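LbaCas13a H328A (C2c2) (Lachnospiraceae bacterium NK4A179, PDB 5WLH) binds a CRISPR guide RNA and, as a Cas13a effector, probably processes its precursor and cleaves target RNA with its HEPN nuclease centre. Local coordinates at residues M639-Y652 against N712-E726. Residues are numbered along the deposited sequence; the frame is centred on the assembly and turned at random.
With nucleotides of chain B.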
loop_
_atom_site.group_PDB
_atom_site.type_symbol
_atom_site.label_atom_id
_atom_site.label_comp_id
_atom_site.label_asym_id
_atom_site.label_seq_id
_atom_site.Cartn_x
_atom_site.Cartn_y
_atom_site.Cartn_z
ATOM N N MET A 639 -1.909 -25.076 -22.565
ATOM C CA MET A 639 -0.796 -24.230 -22.974
ATOM C C MET A 639 -0.532 -24.357 -24.470
ATOM O O MET A 639 -0.237 -23.359 -25.140
ATOM C CB MET A 639 0.452 -24.563 -22.157
ATOM C CG MET A 639 0.310 -24.263 -20.651
ATOM S SD MET A 639 -0.474 -22.673 -20.292
ATOM C CE MET A 639 0.806 -21.548 -20.832
ATOM N N LYS A 640 -0.648 -25.572 -25.019
ATOM C CA LYS A 640 -0.493 -25.722 -26.468
ATOM C C LYS A 640 -1.652 -25.057 -27.205
ATOM O O LYS A 640 -1.459 -24.455 -28.266
ATOM C CB LYS A 640 -0.372 -27.205 -26.845
ATOM C CG LYS A 640 -1.601 -27.779 -27.557
ATOM C CD LYS A 640 -1.457 -29.248 -27.912
ATOM C CE LYS A 640 -2.818 -29.848 -28.237
ATOM N NZ LYS A 640 -3.614 -28.962 -29.137
ATOM N N ASP A 641 -2.860 -25.125 -26.640
ATOM C CA ASP A 641 -4.002 -24.460 -27.255
ATOM C C ASP A 641 -3.826 -22.948 -27.289
ATOM O O ASP A 641 -4.316 -22.295 -28.213
ATOM C CB ASP A 641 -5.290 -24.822 -26.515
ATOM C CG ASP A 641 -5.804 -26.196 -26.884
ATOM O OD1 ASP A 641 -5.185 -26.846 -27.767
ATOM O OD2 ASP A 641 -6.812 -26.627 -26.281
ATOM N N LYS A 642 -3.118 -22.370 -26.312
ATOM C CA LYS A 642 -2.863 -20.927 -26.375
ATOM C C LYS A 642 -1.933 -20.568 -27.525
ATOM O O LYS A 642 -2.058 -19.480 -28.102
ATOM C CB LYS A 642 -2.274 -20.423 -25.057
ATOM C CG LYS A 642 -3.187 -20.650 -23.875
ATOM C CD LYS A 642 -2.616 -20.038 -22.611
ATOM C CE LYS A 642 -2.870 -18.541 -22.605
ATOM N NZ LYS A 642 -2.521 -17.941 -21.276
ATOM N N PHE A 643 -0.979 -21.444 -27.856
ATOM C CA PHE A 643 -0.218 -21.254 -29.089
ATOM C C PHE A 643 -1.160 -21.228 -30.290
ATOM O O PHE A 643 -1.099 -20.325 -31.134
ATOM C CB PHE A 643 0.822 -22.365 -29.251
ATOM C CG PHE A 643 2.178 -22.028 -28.687
ATOM C CD1 PHE A 643 2.303 -21.294 -27.514
ATOM C CD2 PHE A 643 3.335 -22.476 -29.317
ATOM C CE1 PHE A 643 3.550 -20.998 -26.986
ATOM C CE2 PHE A 643 4.587 -22.178 -28.801
ATOM C CZ PHE A 643 4.695 -21.441 -27.618
ATOM N N TYR A 644 -2.060 -22.206 -30.359
ATOM C CA TYR A 644 -2.988 -22.296 -31.480
ATOM C C TYR A 644 -3.914 -21.089 -31.528
ATOM O O TYR A 644 -4.064 -20.445 -32.573
ATOM C CB TYR A 644 -3.805 -23.582 -31.372
ATOM C CG TYR A 644 -4.779 -23.766 -32.513
ATOM C CD1 TYR A 644 -4.392 -24.414 -33.683
ATOM C CD2 TYR A 644 -6.079 -23.292 -32.423
ATOM C CE1 TYR A 644 -5.274 -24.582 -34.732
ATOM C CE2 TYR A 644 -6.971 -23.450 -33.472
ATOM C CZ TYR A 644 -6.558 -24.100 -34.625
ATOM O OH TYR A 644 -7.434 -24.267 -35.673
ATOM N N SER A 645 -4.550 -20.770 -30.401
ATOM C CA SER A 645 -5.511 -19.675 -30.384
ATOM C C SER A 645 -4.852 -18.327 -30.627
ATOM O O SER A 645 -5.537 -17.392 -31.057
ATOM C CB SER A 645 -6.263 -19.655 -29.052
ATOM O OG SER A 645 -7.079 -20.807 -28.901
ATOM N N ASN A 646 -3.558 -18.194 -30.340
ATOM C CA ASN A 646 -2.827 -16.973 -30.634
ATOM C C ASN A 646 -2.282 -16.963 -32.059
ATOM O O ASN A 646 -1.542 -16.041 -32.418
ATOM C CB ASN A 646 -1.679 -16.766 -29.631
ATOM C CG ASN A 646 -2.137 -16.069 -28.353
ATOM O OD1 ASN A 646 -2.301 -14.848 -28.319
ATOM N ND2 ASN A 646 -2.374 -16.852 -27.311
ATOM N N ASN A 647 -2.625 -17.982 -32.856
ATOM C CA ASN A 647 -2.343 -18.073 -34.288
ATOM C C ASN A 647 -0.885 -18.358 -34.604
ATOM O O ASN A 647 -0.436 -18.103 -35.728
ATOM C CB ASN A 647 -2.797 -16.804 -35.022
ATOM C CG ASN A 647 -4.276 -16.585 -34.904
ATOM O OD1 ASN A 647 -5.062 -17.474 -35.209
ATOM N ND2 ASN A 647 -4.671 -15.411 -34.421
ATOM N N LEU A 648 -0.123 -18.896 -33.655
ATOM C CA LEU A 648 1.268 -19.222 -33.952
ATOM C C LEU A 648 1.401 -20.264 -35.059
ATOM O O LEU A 648 2.329 -20.135 -35.875
ATOM C CB LEU A 648 1.990 -19.688 -32.680
ATOM C CG LEU A 648 2.608 -18.597 -31.798
ATOM C CD1 LEU A 648 3.546 -17.705 -32.597
ATOM C CD2 LEU A 648 1.540 -17.780 -31.085
ATOM N N PRO A 649 0.559 -21.299 -35.148
ATOM C CA PRO A 649 0.685 -22.232 -36.279
ATOM C C PRO A 649 0.215 -21.657 -37.600
ATOM O O PRO A 649 0.281 -22.359 -38.617
ATOM C CB PRO A 649 -0.177 -23.428 -35.856
ATOM C CG PRO A 649 -1.061 -22.930 -34.799
ATOM C CD PRO A 649 -0.360 -21.817 -34.117
ATOM N N MET A 650 -0.264 -20.414 -37.619
ATOM C CA MET A 650 -0.524 -19.725 -38.874
ATOM C C MET A 650 0.756 -19.202 -39.506
ATOM O O MET A 650 0.767 -18.901 -40.707
ATOM C CB MET A 650 -1.499 -18.569 -38.635
ATOM C CG MET A 650 -1.940 -17.805 -39.868
ATOM S SD MET A 650 -3.246 -16.624 -39.461
ATOM C CE MET A 650 -4.449 -17.726 -38.726
ATOM N N PHE A 651 1.837 -19.100 -38.730
ATOM C CA PHE A 651 3.062 -18.473 -39.210
ATOM C C PHE A 651 4.313 -19.313 -39.013
ATOM O O PHE A 651 5.354 -18.967 -39.581
ATOM C CB PHE A 651 3.247 -17.103 -38.537
ATOM C CG PHE A 651 2.080 -16.178 -38.756
ATOM C CD1 PHE A 651 1.983 -15.437 -39.924
ATOM C CD2 PHE A 651 1.059 -16.083 -37.825
ATOM C CE1 PHE A 651 0.898 -14.598 -40.151
ATOM C CE2 PHE A 651 -0.025 -15.244 -38.043
ATOM C CZ PHE A 651 -0.103 -14.500 -39.210
ATOM N N TYR A 652 4.245 -20.413 -38.264
ATOM C CA TYR A 652 5.415 -21.241 -38.031
ATOM C C TYR A 652 5.023 -22.710 -38.133
ATOM O O TYR A 652 3.850 -23.073 -38.018
ATOM C CB TYR A 652 6.055 -20.925 -36.667
ATOM C CG TYR A 652 6.533 -19.494 -36.566
ATOM C CD1 TYR A 652 7.736 -19.101 -37.143
ATOM C CD2 TYR A 652 5.771 -18.528 -35.917
ATOM C CE1 TYR A 652 8.170 -17.786 -37.063
ATOM C CE2 TYR A 652 6.195 -17.216 -35.834
ATOM C CZ TYR A 652 7.397 -16.850 -36.405
ATOM O OH TYR A 652 7.819 -15.544 -36.320
ATOM N N ASN A 712 -4.008 -10.238 -41.388
ATOM C CA ASN A 712 -2.992 -11.267 -41.197
ATOM C C ASN A 712 -1.734 -10.682 -40.579
ATOM O O ASN A 712 -1.074 -11.334 -39.761
ATOM C CB ASN A 712 -2.660 -11.947 -42.526
ATOM C CG ASN A 712 -3.681 -12.989 -42.908
ATOM O OD1 ASN A 712 -4.566 -13.324 -42.118
ATOM N ND2 ASN A 712 -3.577 -13.498 -44.129
ATOM N N GLU A 713 -1.374 -9.461 -40.974
ATOM C CA GLU A 713 -0.255 -8.779 -40.337
ATOM C C GLU A 713 -0.515 -8.600 -38.848
ATOM O O GLU A 713 0.364 -8.852 -38.015
ATOM C CB GLU A 713 -0.028 -7.427 -41.010
ATOM C CG GLU A 713 1.281 -6.759 -40.649
ATOM C CD GLU A 713 1.985 -6.155 -41.847
ATOM O OE1 GLU A 713 1.315 -5.927 -42.881
ATOM O OE2 GLU A 713 3.207 -5.903 -41.748
ATOM N N LEU A 714 -1.733 -8.190 -38.498
ATOM C CA LEU A 714 -2.080 -7.999 -37.096
ATOM C C LEU A 714 -2.066 -9.322 -36.341
ATOM O O LEU A 714 -1.562 -9.392 -35.215
ATOM C CB LEU A 714 -3.446 -7.333 -36.991
ATOM C CG LEU A 714 -3.930 -7.091 -35.570
ATOM C CD1 LEU A 714 -2.919 -6.232 -34.807
ATOM C CD2 LEU A 714 -5.292 -6.429 -35.617
ATOM N N LYS A 715 -2.617 -10.379 -36.941
ATOM C CA LYS A 715 -2.505 -11.706 -36.341
ATOM C C LYS A 715 -1.049 -12.077 -36.087
ATOM O O LYS A 715 -0.721 -12.627 -35.030
ATOM C CB LYS A 715 -3.168 -12.759 -37.232
ATOM C CG LYS A 715 -4.684 -12.839 -37.117
ATOM C CD LYS A 715 -5.193 -14.167 -37.664
ATOM C CE LYS A 715 -6.551 -14.020 -38.329
ATOM N NZ LYS A 715 -7.466 -13.140 -37.554
ATOM N N PHE A 716 -0.157 -11.787 -37.040
ATOM C CA PHE A 716 1.243 -12.166 -36.865
ATOM C C PHE A 716 1.884 -11.432 -35.696
ATOM O O PHE A 716 2.547 -12.049 -34.853
ATOM C CB PHE A 716 2.058 -11.907 -38.131
ATOM C CG PHE A 716 3.533 -12.049 -37.906
ATOM C CD1 PHE A 716 4.075 -13.292 -37.607
ATOM C CD2 PHE A 716 4.365 -10.941 -37.924
ATOM C CE1 PHE A 716 5.432 -13.432 -37.366
ATOM C CE2 PHE A 716 5.723 -11.065 -37.678
ATOM C CZ PHE A 716 6.261 -12.314 -37.406
ATOM N N TYR A 717 1.737 -10.106 -35.645
ATOM C CA TYR A 717 2.389 -9.362 -34.570
ATOM C C TYR A 717 1.802 -9.726 -33.208
ATOM O O TYR A 717 2.533 -9.772 -32.212
ATOM C CB TYR A 717 2.290 -7.863 -34.825
ATOM C CG TYR A 717 3.196 -7.442 -35.955
ATOM C CD1 TYR A 717 4.560 -7.682 -35.895
ATOM C CD2 TYR A 717 2.685 -6.846 -37.093
ATOM C CE1 TYR A 717 5.396 -7.317 -36.931
ATOM C CE2 TYR A 717 3.520 -6.469 -38.133
ATOM C CZ TYR A 717 4.867 -6.712 -38.047
ATOM O OH TYR A 717 5.698 -6.343 -39.085
ATOM N N ASN A 718 0.499 -9.999 -33.157
ATOM C CA ASN A 718 -0.123 -10.476 -31.928
ATOM C C ASN A 718 0.403 -11.855 -31.551
ATOM O O ASN A 718 0.643 -12.134 -30.372
ATOM C CB ASN A 718 -1.637 -10.519 -32.098
ATOM C CG ASN A 718 -2.273 -9.139 -32.015
ATOM O OD1 ASN A 718 -1.687 -8.214 -31.460
ATOM N ND2 ASN A 718 -3.471 -9.000 -32.571
ATOM N N ALA A 719 0.589 -12.726 -32.543
ATOM C CA ALA A 719 1.139 -14.051 -32.277
ATOM C C ALA A 719 2.571 -13.954 -31.777
ATOM O O ALA A 719 2.948 -14.609 -30.796
ATOM C CB ALA A 719 1.069 -14.909 -33.545
ATOM N N LEU A 720 3.389 -13.148 -32.449
ATOM C CA LEU A 720 4.779 -12.996 -32.040
ATOM C C LEU A 720 4.871 -12.403 -30.642
ATOM O O LEU A 720 5.718 -12.811 -29.838
ATOM C CB LEU A 720 5.515 -12.112 -33.043
ATOM C CG LEU A 720 7.041 -12.163 -33.013
ATOM C CD1 LEU A 720 7.539 -13.524 -33.452
ATOM C CD2 LEU A 720 7.621 -11.067 -33.890
ATOM N N TYR A 721 3.997 -11.442 -30.336
ATOM C CA TYR A 721 3.992 -10.825 -29.011
ATOM C C TYR A 721 3.731 -11.858 -27.923
ATOM O O TYR A 721 4.400 -11.862 -26.879
ATOM C CB TYR A 721 2.927 -9.732 -28.959
ATOM C CG TYR A 721 3.179 -8.729 -27.859
ATOM C CD1 TYR A 721 4.286 -7.912 -27.895
ATOM C CD2 TYR A 721 2.312 -8.624 -26.769
ATOM C CE1 TYR A 721 4.519 -6.979 -26.904
ATOM C CE2 TYR A 721 2.537 -7.700 -25.777
ATOM C CZ TYR A 721 3.642 -6.885 -25.840
ATOM O OH TYR A 721 3.885 -5.960 -24.853
ATOM N N TYR A 722 2.739 -12.718 -28.140
ATOM C CA TYR A 722 2.430 -13.759 -27.164
ATOM C C TYR A 722 3.574 -14.754 -27.061
ATOM O O TYR A 722 4.009 -15.099 -25.960
ATOM C CB TYR A 722 1.130 -14.485 -27.522
ATOM C CG TYR A 722 0.857 -15.600 -26.533
ATOM C CD1 TYR A 722 0.396 -15.316 -25.252
ATOM C CD2 TYR A 722 1.121 -16.926 -26.851
ATOM C CE1 TYR A 722 0.172 -16.322 -24.329
ATOM C CE2 TYR A 722 0.906 -17.943 -25.933
ATOM C CZ TYR A 722 0.428 -17.631 -24.669
ATOM O OH TYR A 722 0.212 -18.632 -23.754
ATOM N N MET A 723 4.083 -15.224 -28.203
ATOM C CA MET A 723 5.170 -16.193 -28.159
ATOM C C MET A 723 6.396 -15.621 -27.460
ATOM O O MET A 723 6.988 -16.281 -26.607
ATOM C CB MET A 723 5.531 -16.667 -29.568
ATOM C CG MET A 723 6.832 -17.425 -29.570
ATOM S SD MET A 723 7.118 -18.253 -31.147
ATOM C CE MET A 723 7.015 -16.899 -32.281
ATOM N N PHE A 724 6.792 -14.385 -27.800
ATOM C CA PHE A 724 7.925 -13.765 -27.118
ATOM C C PHE A 724 7.668 -13.646 -25.622
ATOM O O PHE A 724 8.575 -13.861 -24.807
ATOM C CB PHE A 724 8.206 -12.376 -27.689
ATOM C CG PHE A 724 9.005 -12.396 -28.963
ATOM C CD1 PHE A 724 9.242 -13.592 -29.628
ATOM C CD2 PHE A 724 9.513 -11.223 -29.492
ATOM C CE1 PHE A 724 9.980 -13.614 -30.810
ATOM C CE2 PHE A 724 10.244 -11.235 -30.673
ATOM C CZ PHE A 724 10.478 -12.434 -31.327
ATOM N N LYS A 725 6.433 -13.314 -25.246
ATOM C CA LYS A 725 6.115 -13.188 -23.827
ATOM C C LYS A 725 6.345 -14.512 -23.112
ATOM O O LYS A 725 6.991 -14.562 -22.057
ATOM C CB LYS A 725 4.666 -12.720 -23.650
ATOM C CG LYS A 725 4.321 -12.374 -22.182
ATOM C CD LYS A 725 3.612 -13.541 -21.469
ATOM C CE LYS A 725 2.180 -13.709 -21.962
ATOM N NZ LYS A 725 1.484 -14.843 -21.263
ATOM N N GLU A 726 5.842 -15.605 -23.693
ATOM C CA GLU A 726 6.043 -16.907 -23.078
ATOM C C GLU A 726 7.520 -17.269 -23.041
ATOM O O GLU A 726 7.999 -17.837 -22.055
ATOM C CB GLU A 726 5.226 -17.963 -23.816
ATOM C CG GLU A 726 3.729 -17.799 -23.631
ATOM C CD GLU A 726 3.286 -18.078 -22.196
ATOM O OE1 GLU A 726 2.633 -17.202 -21.600
ATOM O OE2 GLU A 726 3.574 -19.176 -21.672
ATOM P P U B 37 -5.366 -9.355 -24.804
ATOM O OP1 U B 37 -4.753 -8.491 -23.751
ATOM O OP2 U B 37 -6.565 -8.922 -25.579
ATOM O "O5'" U B 37 -4.193 -9.627 -25.844
ATOM C "C5'" U B 37 -4.303 -10.631 -26.829
ATOM C "C4'" U B 37 -4.362 -10.127 -28.257
ATOM O "O4'" U B 37 -4.264 -11.324 -29.054
ATOM C "C3'" U B 37 -5.692 -9.509 -28.668
ATOM O "O3'" U B 37 -5.548 -8.908 -29.971
ATOM C "C2'" U B 37 -6.545 -10.760 -28.794
ATOM O "O2'" U B 37 -7.751 -10.607 -29.513
ATOM C "C1'" U B 37 -5.561 -11.721 -29.476
ATOM N N1 U B 37 -5.724 -13.115 -29.047
ATOM C C2 U B 37 -5.887 -14.078 -30.019
ATOM O O2 U B 37 -5.902 -13.807 -31.209
ATOM N N3 U B 37 -6.020 -15.356 -29.529
ATOM C C4 U B 37 -6.012 -15.738 -28.198
ATOM O O4 U B 37 -6.149 -16.922 -27.897
ATOM C C5 U B 37 -5.826 -14.683 -27.258
ATOM C C6 U B 37 -5.693 -13.439 -27.709
ATOM P P A B 36 -2.224 -14.324 -21.236
ATOM O OP1 A B 36 -2.458 -15.490 -22.118
ATOM O OP2 A B 36 -0.853 -13.832 -20.985
ATOM O "O5'" A B 36 -3.057 -13.084 -21.752
ATOM C "C5'" A B 36 -2.771 -12.505 -23.013
ATOM C "C4'" A B 36 -4.039 -12.253 -23.784
ATOM O "O4'" A B 36 -4.731 -13.506 -24.031
ATOM C "C3'" A B 36 -5.050 -11.357 -23.101
ATOM O "O3'" A B 36 -5.806 -10.767 -24.158
ATOM C "C2'" A B 36 -5.916 -12.374 -22.353
ATOM O "O2'" A B 36 -7.182 -11.902 -21.957
ATOM C "C1'" A B 36 -6.007 -13.482 -23.399
ATOM N N9 A B 36 -6.237 -14.836 -22.908
ATOM C C8 A B 36 -5.712 -15.478 -21.812
ATOM N N7 A B 36 -6.078 -16.737 -21.730
ATOM C C5 A B 36 -6.865 -16.938 -22.862
ATOM C C6 A B 36 -7.551 -18.062 -23.366
ATOM N N6 A B 36 -7.558 -19.254 -22.758
ATOM N N1 A B 36 -8.240 -17.915 -24.523
ATOM C C2 A B 36 -8.234 -16.726 -25.133
ATOM N N3 A B 36 -7.623 -15.605 -24.758
ATOM C C4 A B 36 -6.952 -15.782 -23.602
ATOM P P A B 38 -6.291 -7.529 -30.389
ATOM O OP1 A B 38 -7.714 -7.570 -29.955
ATOM O OP2 A B 38 -6.012 -7.267 -31.832
ATOM O "O5'" A B 38 -5.477 -6.414 -29.608
ATOM C "C5'" A B 38 -4.062 -6.328 -29.737
ATOM C "C4'" A B 38 -3.601 -4.897 -29.858
ATOM O "O4'" A B 38 -3.714 -4.462 -31.239
ATOM C "C3'" A B 38 -4.391 -3.883 -29.029
ATOM O "O3'" A B 38 -3.514 -2.851 -28.606
ATOM C "C2'" A B 38 -5.356 -3.293 -30.044
ATOM O "O2'" A B 38 -5.812 -1.997 -29.719
ATOM C "C1'" A B 38 -4.489 -3.280 -31.297
ATOM N N9 A B 38 -5.239 -3.261 -32.552
ATOM C C8 A B 38 -6.173 -4.150 -33.016
ATOM N N7 A B 38 -6.660 -3.829 -34.191
ATOM C C5 A B 38 -5.993 -2.655 -34.518
ATOM C C6 A B 38 -6.055 -1.806 -35.637
ATOM N N6 A B 38 -6.856 -2.028 -36.677
ATOM N N1 A B 38 -5.265 -0.712 -35.646
ATOM C C2 A B 38 -4.461 -0.489 -34.598
ATOM N N3 A B 38 -4.318 -1.211 -33.489
ATOM C C4 A B 38 -5.118 -2.291 -33.517
HETATM O O HOH W 1 1.142 -20.944 -24.429
HETATM O O HOH W 2 -0.095 -18.000 -20.597
HETATM O O HOH W 3 -2.736 -13.604 -33.260
#
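The amide of Asn646 lies flat on the ring of Tyr722, the two planes 2° apart, with ND2 3.4 Å above the ring over its centre. What fixes the amide there is the last turn of the helix before it: Asn646 ND2 donates to Lys642 O at 2.8 Å, in the amide plane. Tyr722 swings its ring across to this turn with CG anti to the backbone N (chi1 178°); Glu726 CG covers the opposite face, and Phe643 CD1 meets the edge. The Tyr722 hydroxyl shares one water with Met639 O and another with Lys642 NZ and Glu726 OE1, while Glu726 OE2 bonds Tyr665 OH. With an alanine here, the Asn646 amide would probably lose its stacking surface and both waters the hydroxyl that links them across the contact. Lys642 NZ bonds A36 of chain B OP1 at 2.6 Å and Lys725 NZ takes OP2; the U37 base of chain B donates from N3 to Ser645 O. Past the Schellman turn at Asn647, Phe716 CB sits over the Phe651 ring, 3.7 Å from its centroid, and the rings meet edge-to-face. Segments 639-645 and 712-726 run nearly antiparallel (154°) beside the bound RNA, with helix 654-665 packing against Phe643 and Met723 and helix 687-692 against Leu720.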